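Local coordinates for protein Na-K-Cl cotransporter (Methanosarcina acetivorans, PDB 3G40) that forms the cytoplasmic C-terminal domain of a membrane transporter that probably carries chloride together with cations across the membrane, at residues 19-24 with 41-46; 115-120 with 259-264; 175-180 with 274-279; 198-203 with 229-234. One frame throughout, in Å; residues are numbered along the deposited sequence.

Interaction 1. Residues 19-24 with 41-46; sequences WKANLL and RDITYP
Apolar packing helped by two bridging waters brings Ala21 and Leu23, at and just before the start of strand 22-27, against Ile43 and Thr44 in the last turn of helix 30-44. Strand and helix belong to one beta-alpha-beta unit, and the helix packs here beside the strand that leads into it. The backbones come closest at Ala21 and Thr44, whose CA atoms are 5.2 Å apart. CG2 of Thr44 is one of two methyls that carry the contact: it reaches Leu23 CD1 at 3.7 Å and lies 3.5 Å from Ala21 O. This methyl is anti to its own carbonyl carbon, while OG1 (chi1 53°) is used inside the helix, bonded to the carbonyl of Leu40. The other is CG2 of Ile43, 4.0 Å from Ala21 CB, and it also meets Leu23 CD1, the two side chains crossing at about a right angle.

Toward the start of 19-24 the chains part and water fills in. One water accepts from Ala21 N at 2.9 Å and donates to Ile43 O at 3.0 Å, linking the last turn of the helix to the residue just before the strand. A second donates to Trp19 O (2.9 Å) and to Pro46 O (2.9 Å), just past the cis peptide bond that precedes Pro46; Tyr45 has already left the helix.

Around this, strand 22-27 bonds through its backbone to Ser49 and Lys51 on one flank and Ile112 on the other, Thr44 also touches Val50 of strand 49-54, and Ile184 of helix 179-192 packs on both Trp19 and Ile43.

Interaction 2. Residues 115-120 with 259-264; sequences LRLPEN and DLARHL
Backbones stay well apart where Pro118 and its neighbours, just past strand 112-116, run by helix 258-268: the nearest CA atoms, those of Glu119 and Arg262, are 7.8 Å from each other, which leaves side chains to span the space. Arg262 does most of the spanning. Its chain is extended from CG to NE (chi3 -178°) and brings the guanidinium side-on to a single acceptor, Pro118 O. NE donates to this oxygen at 2.9 Å and lies in the carbonyl plane; NH2 donates to the same Pro118 O at 3.1 Å, tilted 34° from that plane. The oxygen sits close to the guanidinium plane, so the pair of bonds should fix how the group is turned.

Leu117 reaches back with both branches. CD1 lies over one face of the guanidinium, toward its rim, 3.9 Å from Arg262 NH2. CD2 packs on the base of the same side chain, 3.8 Å from Arg262 CG, and on the helix itself, 3.7 Å from Ala261 CB. Two acidic side chains reach the guanidinium: NH1 forms a salt bridge with OD1 of Asp259 one turn earlier, though its hydrogen bond is weak, and NH2 has a second, stronger partner in Asp124 at the start of helix 124-136. A leucine in place of Arg262 would probably leave Pro118 O without its two donors and Asp124 without its positive mate.

The contact ties the two halves of the domain together, with Pro118 resting on Ile127 of helix 124-136, Leu117 on strand 140-145, and Ala261 on Phe274 of strand 271-276.

Interaction 3. Residues 175-180 with 274-279; sequences LGNMDL and FALDSG
Three flat groups meet where Asp277 faces Asn177 and Asp179: the Asp277 carboxylate stands nearly perpendicular to the Asn177 amide, at 87°, and takes two backbone N-H groups on the syn sides of its oxygens. Asp179 N donates to Asp277 OD2 at 2.9 Å, using the syn lone pair. Leu180 N donates to Asp277 OD1 at 2.8 Å, from 33° out of the carboxylate plane. The amide answers in kind, its OD1 accepting from Asp277 N at 2.8 Å in a nearly straight bond (173°), while Asn177 ND2 is held by Leu252 O.

Behind the polar group, Leu180 CD1 packs 4.0 Å from Ala275 CB, laying helix 179-192 on strand 271-276. An alanine in place of Asp277 would take away the carboxylate and would probably leave the N-H groups of Asp179 and Leu180 without their acceptor at the start of this helix.

The positive end of the helix dipole should favour a carboxylate here. Yet Asp277 OD2 lies only 3.1 Å from Asp179 OD2 and 2.8 Å from Gly176 O; although Asp179 OD1 is bonded to Ala283 N, such crowding of oxygens in a buried place suggests that a proton may be shared among them.

Interaction 4. Residues 198-203 with 229-234; sequences FMTFAP and MQVLRE
Thr200, Val231 and Ala202 form the apolar centre on one face of a parallel strand pair: CG2 of Thr200 lies 3.9 Å from CG2 of Val231, whose other methyl, CG1, reaches Ala202 CB at 4.0 Å. Further back on this face, Met229 bends at chi2 (-57°) to make a Met-aromatic contact, its SD 4.6 Å from the centroid of the Phe198 ring and 3.6 Å from Phe198 CD1. On the reverse face Met199 folds over toward the neighbouring strand. Its CE touches Leu232 CD1 at 3.8 Å and comes 3.4 Å from Gln230 OE1, where the packing turns polar.

Between the faces runs the backbone ladder. Gln230 N bonds to Phe198 O and Thr200 N to Gln230 O; then Leu232 N meets Thr200 O at 2.7 Å, and a longer last rung joins Ala202 N to Leu232 O at 3.2 Å. The two strand directions differ by only 17°.

Strand 228-232 is the outermost on this side of the sheet within the chain. Helix 205-222, which links the two strands in a beta-alpha-beta unit, covers Thr200, Val231 and Met229, while Trp161 of strand 157-161 packs on Met199 and Leu232.

All four contacts reach one ten-stranded sheet, made of two five-stranded parallel halves with the same strand order, reminiscent of the universal stress protein fold and joined where strands 140-145 and 271-276 run antiparallel. Interaction 1 belongs to the first half and closes before the others open. Interaction 2 links the halves, interaction 3 lies in the second, and their segments alternate along the chain; interaction 4 is nested inside both, near the far edge. Interactions 1 and 4 are the most distant, with centres 29 Å apart. Leu180 packs on Trp19 of interaction 1, and Phe274 on Ala261 and Leu264 of interaction 2, so interaction 3 touches both others, while interaction 4 stays about 8 Å from it at the nearest atoms.

Interaction 1. Residues 19-24 with 41-46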
loop_
_atom_site.group_PDB
_atom_site.type_symbol
_atom_site.label_atom_id
_atom_site.label_comp_id
_atom_site.label_asym_id
_atom_site.label_seq_id
_atom_site.Cartn_x
_atom_site.Cartn_y
_atom_site.Cartn_z
ATOM N N TRP A 19 16.685 -4.618 -19.447
ATOM C CA TRP A 19 17.150 -4.965 -18.104
ATOM C C TRP A 19 16.115 -5.777 -17.347
ATOM O O TRP A 19 14.915 -5.468 -17.358
ATOM C CB TRP A 19 17.494 -3.716 -17.286
ATOM C CG TRP A 19 17.935 -4.021 -15.863
ATOM C CD1 TRP A 19 19.077 -4.669 -15.479
ATOM C CD2 TRP A 19 17.246 -3.679 -14.654
ATOM N NE1 TRP A 19 19.140 -4.748 -14.109
ATOM C CE2 TRP A 19 18.026 -4.154 -13.579
ATOM C CE3 TRP A 19 16.045 -3.009 -14.374
ATOM C CZ2 TRP A 19 17.650 -3.982 -12.245
ATOM C CZ3 TRP A 19 15.672 -2.836 -13.046
ATOM C CH2 TRP A 19 16.475 -3.319 -12.000
ATOM N N LYS A 20 16.589 -6.807 -16.664
ATOM C CA LYS A 20 15.704 -7.664 -15.903
ATOM C C LYS A 20 16.246 -7.844 -14.499
ATOM O O LYS A 20 17.347 -8.358 -14.294
ATOM C CB LYS A 20 15.522 -9.006 -16.619
ATOM C CG LYS A 20 14.634 -8.892 -17.848
ATOM C CD LYS A 20 14.944 -9.970 -18.866
ATOM C CE LYS A 20 14.119 -9.771 -20.128
ATOM N NZ LYS A 20 14.455 -10.777 -21.176
ATOM N N ALA A 21 15.467 -7.391 -13.529
ATOM C CA ALA A 21 15.850 -7.534 -12.141
ATOM C C ALA A 21 15.495 -8.952 -11.711
ATOM O O ALA A 21 14.350 -9.376 -11.881
ATOM C CB ALA A 21 15.084 -6.530 -11.294
ATOM N N ASN A 22 16.470 -9.662 -11.158
ATOM C CA ASN A 22 16.230 -10.965 -10.542
ATOM C C ASN A 22 16.481 -10.836 -9.041
ATOM O O ASN A 22 17.619 -10.696 -8.621
ATOM C CB ASN A 22 17.151 -12.018 -11.155
ATOM C CG ASN A 22 16.932 -12.179 -12.644
ATOM O OD1 ASN A 22 15.813 -12.431 -13.093
ATOM N ND2 ASN A 22 18.003 -12.033 -13.424
ATOM N N LEU A 23 15.411 -10.835 -8.247
ATOM C CA LEU A 23 15.525 -10.557 -6.821
ATOM C C LEU A 23 15.605 -11.837 -6.001
ATOM O O LEU A 23 14.924 -12.814 -6.300
ATOM C CB LEU A 23 14.309 -9.768 -6.325
ATOM C CG LEU A 23 13.988 -8.491 -7.100
ATOM C CD1 LEU A 23 12.790 -7.773 -6.463
ATOM C CD2 LEU A 23 15.217 -7.608 -7.130
ATOM N N LEU A 24 16.432 -11.813 -4.965
ATOM C CA LEU A 24 16.361 -12.809 -3.906
ATOM C C LEU A 24 15.681 -12.125 -2.726
ATOM O O LEU A 24 16.167 -11.107 -2.222
ATOM C CB LEU A 24 17.760 -13.271 -3.514
ATOM C CG LEU A 24 17.815 -14.302 -2.386
ATOM C CD1 LEU A 24 17.082 -15.580 -2.797
ATOM C CD2 LEU A 24 19.256 -14.600 -2.056
ATOM N N ARG A 41 6.701 -6.795 -7.709
ATOM C CA ARG A 41 6.269 -6.982 -9.094
ATOM C C ARG A 41 6.654 -5.770 -9.983
ATOM O O ARG A 41 7.114 -5.931 -11.122
ATOM C CB ARG A 41 4.776 -7.210 -9.140
ATOM C CG ARG A 41 4.223 -7.488 -10.514
ATOM C CD ARG A 41 2.764 -7.118 -10.518
ATOM N NE ARG A 41 2.616 -5.718 -10.118
ATOM C CZ ARG A 41 1.487 -5.175 -9.671
ATOM N NH1 ARG A 41 0.393 -5.923 -9.562
ATOM N NH2 ARG A 41 1.453 -3.879 -9.341
ATOM N N ASP A 42 6.449 -4.565 -9.467
ATOM C CA ASP A 42 6.768 -3.338 -10.228
ATOM C C ASP A 42 8.261 -3.233 -10.519
ATOM O O ASP A 42 8.662 -2.671 -11.530
ATOM C CB ASP A 42 6.298 -2.086 -9.470
ATOM C CG ASP A 42 4.789 -2.017 -9.334
ATOM O OD1 ASP A 42 4.071 -2.659 -10.136
ATOM O OD2 ASP A 42 4.318 -1.329 -8.412
ATOM N N ILE A 43 9.090 -3.793 -9.640
ATOM C CA ILE A 43 10.535 -3.783 -9.861
ATOM C C ILE A 43 10.947 -4.791 -10.942
ATOM O O ILE A 43 11.894 -4.557 -11.694
ATOM C CB ILE A 43 11.302 -4.075 -8.555
ATOM C CG1 ILE A 43 11.202 -2.883 -7.598
ATOM C CG2 ILE A 43 12.758 -4.427 -8.840
ATOM C CD1 ILE A 43 11.683 -3.208 -6.159
ATOM N N THR A 44 10.218 -5.896 -11.035
ATOM C CA THR A 44 10.640 -7.035 -11.859
ATOM C C THR A 44 9.879 -7.213 -13.182
ATOM O O THR A 44 10.350 -7.912 -14.079
ATOM C CB THR A 44 10.558 -8.367 -11.047
ATOM O OG1 THR A 44 9.250 -8.493 -10.484
ATOM C CG2 THR A 44 11.575 -8.372 -9.919
ATOM N N TYR A 45 8.701 -6.609 -13.299
ATOM C CA TYR A 45 7.897 -6.729 -14.516
ATOM C C TYR A 45 8.472 -5.912 -15.685
ATOM O O TYR A 45 8.859 -4.753 -15.506
ATOM C CB TYR A 45 6.461 -6.270 -14.246
ATOM C CG TYR A 45 5.580 -6.342 -15.463
ATOM C CD1 TYR A 45 5.392 -5.231 -16.286
ATOM C CD2 TYR A 45 4.938 -7.522 -15.798
ATOM C CE1 TYR A 45 4.593 -5.313 -17.416
ATOM C CE2 TYR A 45 4.140 -7.609 -16.910
ATOM C CZ TYR A 45 3.965 -6.502 -17.717
ATOM O OH TYR A 45 3.161 -6.625 -18.825
ATOM N N PRO A 46 8.538 -6.512 -16.887
ATOM C CA PRO A 46 8.180 -7.892 -17.206
ATOM C C PRO A 46 9.414 -8.788 -17.298
ATOM O O PRO A 46 10.523 -8.297 -17.548
ATOM C CB PRO A 46 7.579 -7.776 -18.613
ATOM C CG PRO A 46 8.056 -6.441 -19.159
ATOM C CD PRO A 46 8.909 -5.771 -18.104
HETATM O O HOH W 1 12.162 -5.985 -16.738
HETATM O O HOH W 2 13.055 -5.908 -14.138
#

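Interaction 2. Residues 115-120 with 259-264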
loop_
_atom_site.group_PDB
_atom_site.type_symbol
_atom_site.label_atom_id
_atom_site.label_comp_id
_atom_site.label_asym_id
_atom_site.label_seq_id
_atom_site.Cartn_x
_atom_site.Cartn_y
_atom_site.Cartn_z
ATOM N N LEU A 115 15.993 -6.416 0.700
ATOM C CA LEU A 115 15.844 -6.400 2.150
ATOM C C LEU A 115 14.929 -5.282 2.589
ATOM O O LEU A 115 14.935 -4.190 2.019
ATOM C CB LEU A 115 17.196 -6.197 2.828
ATOM C CG LEU A 115 18.309 -7.197 2.521
ATOM C CD1 LEU A 115 19.605 -6.720 3.132
ATOM C CD2 LEU A 115 17.939 -8.574 3.051
ATOM N N ARG A 116 14.164 -5.557 3.630
ATOM C CA ARG A 116 13.334 -4.554 4.260
ATOM C C ARG A 116 14.119 -3.958 5.428
ATOM O O ARG A 116 14.798 -4.672 6.171
ATOM C CB ARG A 116 12.026 -5.198 4.735
ATOM C CG ARG A 116 11.057 -4.274 5.441
ATOM C CD ARG A 116 9.885 -5.061 6.023
ATOM N NE ARG A 116 9.328 -4.387 7.191
ATOM C CZ ARG A 116 9.622 -4.710 8.445
ATOM N NH1 ARG A 116 10.454 -5.711 8.692
ATOM N NH2 ARG A 116 9.078 -4.038 9.453
ATOM N N LEU A 117 14.051 -2.642 5.570
ATOM C CA LEU A 117 14.672 -1.966 6.701
ATOM C C LEU A 117 13.615 -1.827 7.795
ATOM O O LEU A 117 12.685 -1.034 7.674
ATOM C CB LEU A 117 15.188 -0.574 6.278
ATOM C CG LEU A 117 15.987 0.250 7.296
ATOM C CD1 LEU A 117 17.242 -0.471 7.764
ATOM C CD2 LEU A 117 16.344 1.618 6.708
ATOM N N PRO A 118 13.744 -2.613 8.868
ATOM C CA PRO A 118 12.724 -2.586 9.924
ATOM C C PRO A 118 12.801 -1.304 10.749
ATOM O O PRO A 118 13.830 -0.626 10.738
ATOM C CB PRO A 118 13.084 -3.797 10.801
ATOM C CG PRO A 118 14.058 -4.615 9.989
ATOM C CD PRO A 118 14.769 -3.641 9.100
ATOM N N GLU A 119 11.719 -0.979 11.452
ATOM C CA GLU A 119 11.726 0.131 12.396
ATOM C C GLU A 119 12.601 -0.192 13.613
ATOM O O GLU A 119 13.346 0.660 14.090
ATOM C CB GLU A 119 10.303 0.491 12.836
ATOM C CG GLU A 119 9.405 1.000 11.713
ATOM C CD GLU A 119 8.193 1.766 12.227
ATOM O OE1 GLU A 119 7.054 1.314 11.984
ATOM O OE2 GLU A 119 8.380 2.818 12.878
ATOM N N ASN A 120 12.523 -1.424 14.109
ATOM C CA ASN A 120 13.365 -1.819 15.239
ATOM C C ASN A 120 14.808 -2.110 14.821
ATOM O O ASN A 120 15.060 -2.762 13.803
ATOM C CB ASN A 120 12.761 -3.001 16.011
ATOM C CG ASN A 120 13.120 -4.346 15.406
ATOM O OD1 ASN A 120 13.038 -4.543 14.192
ATOM N ND2 ASN A 120 13.512 -5.288 16.257
ATOM N N ASP A 259 20.817 3.988 10.386
ATOM C CA ASP A 259 20.075 5.029 11.095
ATOM C C ASP A 259 19.917 6.264 10.216
ATOM O O ASP A 259 18.911 6.966 10.280
ATOM C CB ASP A 259 20.764 5.398 12.409
ATOM C CG ASP A 259 20.476 4.402 13.515
ATOM O OD1 ASP A 259 19.481 3.652 13.407
ATOM O OD2 ASP A 259 21.246 4.372 14.498
ATOM N N LEU A 260 20.928 6.521 9.398
ATOM C CA LEU A 260 20.866 7.601 8.431
ATOM C C LEU A 260 19.754 7.295 7.426
ATOM O O LEU A 260 18.975 8.173 7.061
ATOM C CB LEU A 260 22.212 7.736 7.728
ATOM C CG LEU A 260 22.640 9.143 7.322
ATOM C CD1 LEU A 260 24.128 9.172 7.004
ATOM C CD2 LEU A 260 21.816 9.630 6.145
ATOM N N ALA A 261 19.670 6.036 6.997
ATOM C CA ALA A 261 18.625 5.620 6.070
ATOM C C ALA A 261 17.248 5.853 6.682
ATOM O O ALA A 261 16.358 6.388 6.025
ATOM C CB ALA A 261 18.802 4.145 5.674
ATOM N N ARG A 262 17.085 5.460 7.945
ATOM C CA ARG A 262 15.807 5.615 8.627
ATOM C C ARG A 262 15.457 7.088 8.746
ATOM O O ARG A 262 14.311 7.481 8.543
ATOM C CB ARG A 262 15.840 4.980 10.017
ATOM C CG ARG A 262 15.822 3.461 10.021
ATOM C CD ARG A 262 15.715 2.928 11.445
ATOM N NE ARG A 262 15.744 1.473 11.478
ATOM C CZ ARG A 262 16.852 0.751 11.613
ATOM N NH1 ARG A 262 18.028 1.354 11.737
ATOM N NH2 ARG A 262 16.780 -0.574 11.629
ATOM N N HIS A 263 16.455 7.901 9.078
ATOM C CA HIS A 263 16.256 9.332 9.237
ATOM C C HIS A 263 15.790 9.996 7.944
ATOM O O HIS A 263 14.964 10.908 7.968
ATOM C CB HIS A 263 17.538 10.005 9.736
ATOM C CG HIS A 263 17.442 11.498 9.813
ATOM N ND1 HIS A 263 16.660 12.148 10.744
ATOM C CD2 HIS A 263 18.028 12.469 9.071
ATOM C CE1 HIS A 263 16.768 13.454 10.574
ATOM N NE2 HIS A 263 17.592 13.675 9.565
ATOM N N LEU A 264 16.335 9.557 6.815
ATOM C CA LEU A 264 15.936 10.129 5.536
ATOM C C LEU A 264 14.459 9.856 5.267
ATOM O O LEU A 264 13.725 10.731 4.800
ATOM C CB LEU A 264 16.824 9.604 4.399
ATOM C CG LEU A 264 18.201 10.277 4.273
ATOM C CD1 LEU A 264 19.141 9.495 3.351
ATOM C CD2 LEU A 264 18.083 11.738 3.816
#

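Interaction 3. Residues 175-180 with 274-279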
loop_
_atom_site.group_PDB
_atom_site.type_symbol
_atom_site.label_atom_id
_atom_site.label_comp_id
_atom_site.label_asym_id
_atom_site.label_seq_id
_atom_site.Cartn_x
_atom_site.Cartn_y
_atom_site.Cartn_z
ATOM N N LEU A 175 29.758 4.718 -13.785
ATOM C CA LEU A 175 28.973 5.646 -12.985
ATOM C C LEU A 175 29.320 5.491 -11.513
ATOM O O LEU A 175 28.963 6.332 -10.697
ATOM C CB LEU A 175 27.481 5.403 -13.196
ATOM C CG LEU A 175 26.941 5.772 -14.579
ATOM C CD1 LEU A 175 25.484 5.404 -14.685
ATOM C CD2 LEU A 175 27.138 7.257 -14.841
ATOM N N GLY A 176 30.014 4.405 -11.181
ATOM C CA GLY A 176 30.301 4.089 -9.795
ATOM C C GLY A 176 29.053 3.530 -9.141
ATOM O O GLY A 176 28.218 2.932 -9.813
ATOM N N ASN A 177 28.902 3.745 -7.838
ATOM C CA ASN A 177 27.803 3.115 -7.106
ATOM C C ASN A 177 26.447 3.788 -7.318
ATOM O O ASN A 177 25.871 4.348 -6.380
ATOM C CB ASN A 177 28.135 3.039 -5.612
ATOM C CG ASN A 177 27.115 2.233 -4.831
ATOM O OD1 ASN A 177 26.492 1.315 -5.364
ATOM N ND2 ASN A 177 26.942 2.571 -3.560
ATOM N N MET A 178 25.928 3.731 -8.544
ATOM C CA MET A 178 24.614 4.300 -8.823
ATOM C C MET A 178 23.897 3.619 -9.987
ATOM O O MET A 178 22.817 4.057 -10.400
ATOM C CB MET A 178 24.712 5.824 -9.092
ATOM C CG MET A 178 25.335 6.174 -10.438
ATOM S SD MET A 178 25.068 7.911 -10.919
ATOM C CE MET A 178 25.858 8.754 -9.552
ATOM N N ASP A 179 24.483 2.552 -10.523
ATOM C CA ASP A 179 23.866 1.878 -11.663
ATOM C C ASP A 179 22.514 1.256 -11.313
ATOM O O ASP A 179 21.537 1.419 -12.060
ATOM C CB ASP A 179 24.795 0.811 -12.234
ATOM C CG ASP A 179 26.028 1.401 -12.867
ATOM O OD1 ASP A 179 26.055 1.528 -14.102
ATOM O OD2 ASP A 179 26.963 1.736 -12.122
ATOM N N LEU A 180 22.462 0.543 -10.189
ATOM C CA LEU A 180 21.229 -0.121 -9.752
ATOM C C LEU A 180 20.176 0.946 -9.425
ATOM O O LEU A 180 19.007 0.809 -9.783
ATOM C CB LEU A 180 21.499 -0.997 -8.516
ATOM C CG LEU A 180 20.784 -2.334 -8.314
ATOM C CD1 LEU A 180 20.666 -2.657 -6.816
ATOM C CD2 LEU A 180 19.428 -2.400 -9.003
ATOM N N PHE A 274 17.180 2.149 -1.037
ATOM C CA PHE A 274 18.621 2.372 -1.099
ATOM C C PHE A 274 19.270 1.251 -1.887
ATOM O O PHE A 274 19.085 0.071 -1.576
ATOM C CB PHE A 274 19.209 2.455 0.313
ATOM C CG PHE A 274 18.551 3.496 1.167
ATOM C CD1 PHE A 274 17.355 3.223 1.809
ATOM C CD2 PHE A 274 19.114 4.768 1.299
ATOM C CE1 PHE A 274 16.728 4.194 2.581
ATOM C CE2 PHE A 274 18.501 5.741 2.071
ATOM C CZ PHE A 274 17.309 5.460 2.713
ATOM N N ALA A 275 20.009 1.625 -2.924
ATOM C CA ALA A 275 20.532 0.661 -3.872
ATOM C C ALA A 275 22.060 0.599 -3.898
ATOM O O ALA A 275 22.731 1.598 -4.185
ATOM C CB ALA A 275 19.984 0.954 -5.258
ATOM N N LEU A 276 22.604 -0.586 -3.602
ATOM C CA LEU A 276 24.044 -0.825 -3.668
ATOM C C LEU A 276 24.336 -1.685 -4.885
ATOM O O LEU A 276 23.737 -2.748 -5.056
ATOM C CB LEU A 276 24.536 -1.521 -2.395
ATOM C CG LEU A 276 25.962 -2.075 -2.361
ATOM C CD1 LEU A 276 27.009 -0.973 -2.469
ATOM C CD2 LEU A 276 26.161 -2.875 -1.082
ATOM N N ASP A 277 25.251 -1.220 -5.730
ATOM C CA ASP A 277 25.634 -1.939 -6.942
ATOM C C ASP A 277 26.419 -3.213 -6.632
ATOM O O ASP A 277 27.090 -3.307 -5.607
ATOM C CB ASP A 277 26.538 -1.068 -7.810
ATOM C CG ASP A 277 25.793 0.046 -8.500
ATOM O OD1 ASP A 277 24.559 0.155 -8.333
ATOM O OD2 ASP A 277 26.456 0.804 -9.221
ATOM N N SER A 278 26.360 -4.177 -7.541
ATOM C CA SER A 278 27.224 -5.344 -7.443
ATOM C C SER A 278 28.594 -4.921 -7.937
ATOM O O SER A 278 29.617 -5.487 -7.547
ATOM C CB SER A 278 26.705 -6.476 -8.320
ATOM O OG SER A 278 26.723 -6.099 -9.688
ATOM N N GLY A 279 28.600 -3.916 -8.802
ATOM C CA GLY A 279 29.826 -3.465 -9.437
ATOM C C GLY A 279 29.912 -3.981 -10.860
ATOM O O GLY A 279 30.768 -3.563 -11.640
#

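Interaction 4. Residues 198-203 with 229-234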
loop_
_atom_site.group_PDB
_atom_site.type_symbol
_atom_site.label_atom_id
_atom_site.label_comp_id
_atom_site.label_asym_id
_atom_site.label_seq_id
_atom_site.Cartn_x
_atom_site.Cartn_y
_atom_site.Cartn_z
ATOM N N PHE A 198 15.783 13.937 -11.162
ATOM C CA PHE A 198 17.136 13.689 -10.680
ATOM C C PHE A 198 17.484 14.808 -9.708
ATOM O O PHE A 198 17.375 15.990 -10.053
ATOM C CB PHE A 198 18.156 13.728 -11.823
ATOM C CG PHE A 198 18.059 12.592 -12.796
ATOM C CD1 PHE A 198 18.766 12.643 -13.991
ATOM C CD2 PHE A 198 17.281 11.472 -12.528
ATOM C CE1 PHE A 198 18.702 11.608 -14.898
ATOM C CE2 PHE A 198 17.212 10.428 -13.441
ATOM C CZ PHE A 198 17.922 10.488 -14.613
ATOM N N MET A 199 17.907 14.429 -8.508
ATOM C CA MET A 199 18.265 15.370 -7.449
ATOM C C MET A 199 19.746 15.234 -7.094
ATOM O O MET A 199 20.266 14.127 -6.949
ATOM C CB MET A 199 17.428 15.084 -6.198
ATOM C CG MET A 199 15.924 14.916 -6.467
ATOM S SD MET A 199 15.099 16.482 -6.764
ATOM C CE MET A 199 15.800 17.440 -5.438
ATOM N N THR A 200 20.440 16.357 -6.954
ATOM C CA THR A 200 21.804 16.297 -6.448
ATOM C C THR A 200 22.118 17.577 -5.668
ATOM O O THR A 200 21.238 18.398 -5.448
ATOM C CB THR A 200 22.838 16.060 -7.574
ATOM O OG1 THR A 200 24.086 15.641 -7.005
ATOM C CG2 THR A 200 23.055 17.333 -8.391
ATOM N N PHE A 201 23.357 17.722 -5.228
ATOM C CA PHE A 201 23.757 18.910 -4.466
ATOM C C PHE A 201 25.179 19.291 -4.837
ATOM O O PHE A 201 25.938 18.459 -5.338
ATOM C CB PHE A 201 23.665 18.629 -2.967
ATOM C CG PHE A 201 24.321 17.347 -2.569
ATOM C CD1 PHE A 201 25.616 17.341 -2.080
ATOM C CD2 PHE A 201 23.656 16.142 -2.715
ATOM C CE1 PHE A 201 26.228 16.154 -1.723
ATOM C CE2 PHE A 201 24.262 14.950 -2.366
ATOM C CZ PHE A 201 25.552 14.956 -1.870
ATOM N N ALA A 202 25.535 20.555 -4.601
ATOM C CA ALA A 202 26.842 21.058 -4.972
ATOM C C ALA A 202 27.205 22.212 -4.044
ATOM O O ALA A 202 26.333 23.000 -3.671
ATOM C CB ALA A 202 26.824 21.521 -6.413
ATOM N N PRO A 203 28.493 22.311 -3.674
ATOM C CA PRO A 203 29.051 23.318 -2.761
ATOM C C PRO A 203 29.304 24.661 -3.438
ATOM O O PRO A 203 29.249 25.707 -2.782
ATOM C CB PRO A 203 30.407 22.719 -2.355
ATOM C CG PRO A 203 30.522 21.412 -3.058
ATOM C CD PRO A 203 29.530 21.394 -4.167
ATOM N N MET A 229 15.474 18.120 -13.395
ATOM C CA MET A 229 16.737 18.156 -12.668
ATOM C C MET A 229 16.696 19.213 -11.574
ATOM O O MET A 229 16.255 20.339 -11.810
ATOM C CB MET A 229 17.889 18.499 -13.621
ATOM C CG MET A 229 17.831 17.795 -14.958
ATOM S SD MET A 229 17.777 16.008 -14.709
ATOM C CE MET A 229 17.641 15.490 -16.423
ATOM N N GLN A 230 17.155 18.855 -10.379
ATOM C CA GLN A 230 17.368 19.841 -9.323
ATOM C C GLN A 230 18.773 19.709 -8.773
ATOM O O GLN A 230 19.187 18.630 -8.368
ATOM C CB GLN A 230 16.375 19.652 -8.178
ATOM C CG GLN A 230 14.979 20.148 -8.466
ATOM C CD GLN A 230 14.107 20.179 -7.220
ATOM O OE1 GLN A 230 14.554 20.570 -6.139
ATOM N NE2 GLN A 230 12.851 19.766 -7.369
ATOM N N VAL A 231 19.511 20.807 -8.759
ATOM C CA VAL A 231 20.787 20.832 -8.068
ATOM C C VAL A 231 20.597 21.688 -6.821
ATOM O O VAL A 231 20.368 22.900 -6.920
ATOM C CB VAL A 231 21.911 21.415 -8.959
ATOM C CG1 VAL A 231 23.215 21.467 -8.194
ATOM C CG2 VAL A 231 22.079 20.589 -10.227
ATOM N N LEU A 232 20.683 21.057 -5.654
ATOM C CA LEU A 232 20.376 21.710 -4.384
ATOM C C LEU A 232 21.604 22.348 -3.739
ATOM O O LEU A 232 22.747 21.959 -4.004
ATOM C CB LEU A 232 19.743 20.714 -3.399
ATOM C CG LEU A 232 18.420 20.081 -3.833
ATOM C CD1 LEU A 232 17.929 19.090 -2.786
ATOM C CD2 LEU A 232 17.367 21.156 -4.106
ATOM N N ARG A 233 21.347 23.333 -2.884
ATOM C CA ARG A 233 22.403 24.004 -2.141
ATOM C C ARG A 233 22.908 23.099 -1.017
ATOM O O ARG A 233 24.086 23.117 -0.672
ATOM C CB ARG A 233 21.873 25.318 -1.558
ATOM C CG ARG A 233 22.934 26.240 -0.994
ATOM C CD ARG A 233 23.521 27.113 -2.086
ATOM N NE ARG A 233 24.387 28.159 -1.551
ATOM C CZ ARG A 233 24.952 29.105 -2.293
ATOM N NH1 ARG A 233 24.738 29.135 -3.602
ATOM N NH2 ARG A 233 25.727 30.021 -1.728
ATOM N N GLU A 234 22.017 22.287 -0.460
ATOM C CA GLU A 234 22.372 21.486 0.710
ATOM C C GLU A 234 22.207 19.985 0.496
ATOM O O GLU A 234 21.342 19.543 -0.261
ATOM C CB GLU A 234 21.545 21.919 1.922
ATOM C CG GLU A 234 21.605 23.410 2.209
ATOM C CD GLU A 234 20.460 23.877 3.089
ATOM O OE1 GLU A 234 19.947 23.064 3.888
ATOM O OE2 GLU A 234 20.076 25.062 2.979
#